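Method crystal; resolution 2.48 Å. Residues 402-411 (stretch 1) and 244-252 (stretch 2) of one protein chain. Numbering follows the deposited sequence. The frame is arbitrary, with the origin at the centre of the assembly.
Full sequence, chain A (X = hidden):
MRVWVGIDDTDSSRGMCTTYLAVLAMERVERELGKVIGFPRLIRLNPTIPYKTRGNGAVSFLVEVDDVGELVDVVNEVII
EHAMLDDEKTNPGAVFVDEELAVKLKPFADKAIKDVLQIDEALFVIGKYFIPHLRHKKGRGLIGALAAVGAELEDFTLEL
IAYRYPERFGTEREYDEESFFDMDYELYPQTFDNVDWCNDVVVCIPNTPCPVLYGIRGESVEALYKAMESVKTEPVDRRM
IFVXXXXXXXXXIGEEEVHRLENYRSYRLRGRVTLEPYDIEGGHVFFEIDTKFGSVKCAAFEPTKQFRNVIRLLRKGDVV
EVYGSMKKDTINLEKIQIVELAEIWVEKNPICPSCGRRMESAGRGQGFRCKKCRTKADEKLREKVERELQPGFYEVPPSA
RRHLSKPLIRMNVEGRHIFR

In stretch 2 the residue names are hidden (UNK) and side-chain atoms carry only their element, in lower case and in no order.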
# COMPACT_ATOMS: atom_id res chain seq x y z
N ARG A 402 -2.15 2.59 0.31
CA ARG A 402 -0.84 2.41 0.93
C ARG A 402 0.13 1.88 -0.13
O ARG A 402 -0.29 1.17 -1.04
CB ARG A 402 -0.94 1.48 2.13
CG ARG A 402 -1.93 2.00 3.18
CD ARG A 402 -1.84 1.24 4.49
NE ARG A 402 -0.59 1.51 5.21
CZ ARG A 402 -0.10 0.75 6.19
NH1 ARG A 402 -0.74 -0.35 6.60
NH2 ARG A 402 1.04 1.10 6.78
N HIS A 403 1.40 2.23 -0.01
CA HIS A 403 2.44 1.90 -1.01
C HIS A 403 2.32 0.49 -1.62
O HIS A 403 2.28 0.34 -2.85
CB HIS A 403 3.85 2.07 -0.41
CG HIS A 403 4.19 3.48 -0.04
ND1 HIS A 403 3.99 4.55 -0.89
CD2 HIS A 403 4.76 4.01 1.07
CE1 HIS A 403 4.39 5.66 -0.32
NE2 HIS A 403 4.87 5.36 0.88
N LEU A 404 2.26 -0.52 -0.75
CA LEU A 404 2.26 -1.94 -1.15
C LEU A 404 0.90 -2.48 -1.60
O LEU A 404 0.84 -3.56 -2.20
CB LEU A 404 2.75 -2.81 -0.00
CG LEU A 404 4.25 -2.72 0.27
CD1 LEU A 404 4.57 -3.05 1.72
CD2 LEU A 404 5.01 -3.65 -0.67
N SER A 405 -0.17 -1.76 -1.30
CA SER A 405 -1.52 -2.19 -1.67
C SER A 405 -1.68 -2.33 -3.19
O SER A 405 -1.59 -1.33 -3.92
CB SER A 405 -2.58 -1.20 -1.16
OG SER A 405 -2.59 -1.14 0.26
N LYS A 406 -1.94 -3.56 -3.63
CA LYS A 406 -2.32 -3.85 -5.01
C LYS A 406 -3.70 -3.25 -5.31
O LYS A 406 -4.69 -3.61 -4.66
CB LYS A 406 -2.34 -5.36 -5.26
CG LYS A 406 -2.49 -5.74 -6.73
CD LYS A 406 -2.14 -7.20 -6.95
CE LYS A 406 -2.06 -7.56 -8.42
NZ LYS A 406 -1.68 -8.99 -8.61
N PRO A 407 -3.77 -2.33 -6.28
CA PRO A 407 -5.03 -1.69 -6.61
C PRO A 407 -5.87 -2.59 -7.50
O PRO A 407 -5.34 -3.43 -8.24
CB PRO A 407 -4.61 -0.42 -7.37
CG PRO A 407 -3.12 -0.36 -7.27
CD PRO A 407 -2.67 -1.76 -7.08
N LEU A 408 -7.19 -2.39 -7.45
CA LEU A 408 -8.10 -3.22 -8.21
C LEU A 408 -7.72 -3.25 -9.67
O LEU A 408 -7.66 -4.31 -10.28
CB LEU A 408 -9.54 -2.74 -8.05
CG LEU A 408 -10.16 -3.08 -6.69
CD1 LEU A 408 -11.61 -2.62 -6.62
CD2 LEU A 408 -10.05 -4.57 -6.40
N ILE A 409 -7.43 -2.08 -10.22
CA ILE A 409 -7.13 -1.97 -11.63
C ILE A 409 -6.04 -2.95 -12.08
O ILE A 409 -6.05 -3.40 -13.23
CB ILE A 409 -6.75 -0.52 -12.00
CG1 ILE A 409 -6.93 -0.29 -13.50
CG2 ILE A 409 -5.33 -0.18 -11.56
CD1 ILE A 409 -8.37 -0.38 -13.97
N ARG A 410 -5.12 -3.32 -11.18
CA ARG A 410 -4.03 -4.25 -11.53
C ARG A 410 -4.35 -5.72 -11.26
O ARG A 410 -3.46 -6.58 -11.38
CB ARG A 410 -2.75 -3.88 -10.78
CG ARG A 410 -2.21 -2.48 -11.06
CD ARG A 410 -0.70 -2.48 -11.23
NE ARG A 410 -0.03 -3.44 -10.35
CZ ARG A 410 0.85 -4.37 -10.74
NH1 ARG A 410 1.22 -4.50 -12.00
NH2 ARG A 410 1.36 -5.18 -9.82
N MET A 411 -5.59 -6.02 -10.90
CA MET A 411 -6.00 -7.39 -10.61
C MET A 411 -6.89 -7.92 -11.72
O MET A 411 -7.71 -7.19 -12.29
CB MET A 411 -6.73 -7.45 -9.27
CG MET A 411 -5.95 -6.84 -8.11
SD MET A 411 -6.80 -6.88 -6.53
CE MET A 411 -6.96 -8.65 -6.30
N UNK A 244 9.94 -1.40 -8.61
CA UNK A 244 9.47 -1.34 -7.23
C UNK A 244 8.59 -2.54 -6.94
O UNK A 244 8.09 -3.19 -7.85
c UNK A 244 9.35 1.18 -7.53
c UNK A 244 8.64 -0.05 -6.98
o UNK A 244 7.36 -0.17 -7.61
N UNK A 245 8.40 -2.82 -5.65
CA UNK A 245 7.37 -3.76 -5.22
C UNK A 245 6.08 -3.04 -4.78
O UNK A 245 5.23 -3.62 -4.12
c UNK A 245 8.20 -4.03 -2.84
o UNK A 245 8.16 -2.80 -2.74
n UNK A 245 8.54 -4.82 -1.83
c UNK A 245 7.88 -4.72 -4.14
N UNK A 246 5.95 -1.78 -5.17
CA UNK A 246 4.70 -1.05 -4.99
C UNK A 246 3.57 -1.71 -5.71
O UNK A 246 3.75 -2.23 -6.81
c UNK A 246 5.73 1.23 -4.76
c UNK A 246 4.81 0.36 -5.54
c UNK A 246 7.17 2.84 -4.40
n UNK A 246 6.44 2.26 -5.33
c UNK A 246 6.08 1.20 -3.46
n UNK A 246 6.97 2.21 -3.26
N UNK A 247 2.39 -1.67 -5.11
CA UNK A 247 1.16 -2.12 -5.75
C UNK A 247 1.16 -3.62 -6.10
O UNK A 247 0.58 -4.03 -7.10
c UNK A 247 0.89 -1.27 -7.00
N UNK A 248 1.77 -4.43 -5.24
CA UNK A 248 1.86 -5.87 -5.47
C UNK A 248 1.23 -6.74 -4.37
O UNK A 248 1.17 -7.96 -4.53
c UNK A 248 3.33 -6.31 -5.58
o UNK A 248 4.05 -5.87 -4.43
c UNK A 248 3.98 -5.72 -6.83
N UNK A 249 0.78 -6.13 -3.27
CA UNK A 249 0.32 -6.87 -2.08
C UNK A 249 1.37 -7.85 -1.58
O UNK A 249 1.04 -8.89 -1.01
o UNK A 249 -3.31 -7.31 -2.66
c UNK A 249 -0.98 -7.65 -2.36
c UNK A 249 -2.24 -6.80 -2.25
o UNK A 249 -2.20 -5.66 -1.75
N UNK A 250 2.65 -7.53 -1.79
CA UNK A 250 3.72 -8.47 -1.45
C UNK A 250 3.82 -8.68 0.07
O UNK A 250 4.40 -9.65 0.55
c UNK A 250 6.20 -8.99 -1.95
c UNK A 250 8.84 -9.80 -2.43
c UNK A 250 5.06 -7.98 -2.02
s UNK A 250 7.71 -8.46 -2.81
N UNK A 251 3.23 -7.75 0.83
CA UNK A 251 3.26 -7.77 2.28
C UNK A 251 2.21 -8.67 2.91
O UNK A 251 2.23 -8.89 4.13
c UNK A 251 1.75 -5.74 2.57
c UNK A 251 3.09 -6.35 2.83
n UNK A 251 1.20 -5.62 1.31
n UNK A 251 -0.21 -4.75 2.66
c UNK A 251 0.02 -5.03 1.39
c UNK A 251 0.85 -5.17 3.42
N UNK A 252 1.30 -9.19 2.10
CA UNK A 252 0.15 -9.90 2.61
C UNK A 252 0.43 -11.37 2.90
O UNK A 252 0.88 -12.12 2.03
c UNK A 252 -1.80 -7.63 2.81
c UNK A 252 -2.98 -8.47 0.79
c UNK A 252 -1.03 -9.78 1.65
c UNK A 252 -1.63 -8.37 1.49

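Position 244 carries three side-chain atoms, a carbon bearing one oxygen and one carbon, out of reach of stretch 1. The oxygen accepts a bond from the backbone N of 246, 3.2 Å away. This beta-branched alcohol is Thr 244, whose short hydroxyl suits a local backbone bond.

At 245 two carbons end in one oxygen and one nitrogen, a planar amide. Its backbone O lies 3.5 Å from Leu 404 CD2. The residue is Asn 245; it opens a type II turn running to 248, and its amide finds partners for both polar ends elsewhere in the structure.

Position 246 has one carbon, then a five-membered ring of three carbons and two nitrogens, oblique to the His 403 ring. A ring carbon lies 3.9 Å from His 403 CB. This is His 246, and the carbon is CD2; a flat ring can lie alongside His 403.

Position 247 has a single side-chain carbon, 3.6 Å from Pro 407 CD. Its backbone N donates to His 403 O at 3.0 Å, and its O accepts from Arg 410 NH2 at 3.1 Å, near the guanidinium plane. It is Ala 247, whose small side chain lets the backbones come close.

At 248 one carbon bears an oxygen and a carbon. CB points away from stretch 1, and the backbone N makes a weak 3.3 Å bond to Leu 404 O. This is Thr 248; its OG1 donates to Asn 245 O at 2.6 Å, linking the ends of the turn.

At 249 two carbons end in two oxygens, one accepting from Lys 406 N at 2.8 Å. A carboxylate suits this: Asp 249, through OD1. Its backbone N donates to Leu 404 O at 2.8 Å.

Position 250 is an unbranched chain of two carbons, sulfur and carbon, its end leading away from stretch 1. Met 250 suits a place where contact is slight.

At 251 one carbon precedes a five-membered ring of three carbons and two nitrogens. CB points toward stretch 1, and a ring nitrogen lies 3.5 Å from Leu 404 CB. This is His 251, the nitrogen ND1; its flat ring packs against leucine.

Position 252 has four carbons forked at the second and touches nothing on stretch 1. Leu 252 contributes its N, bonded to Asp 249 O at 3.1 Å in a type I turn.

The contact works chiefly through backbone polar groups. Leu 404 O receives two amides, His 403 O a third, Asp 249 answers Lys 406 N, and Arg 410 holds Ala 247 O. Around these bonds, buried Leu 404 packs against Asn 245 and His 251.

Stretch 2 (244-252) TNHATDMHL
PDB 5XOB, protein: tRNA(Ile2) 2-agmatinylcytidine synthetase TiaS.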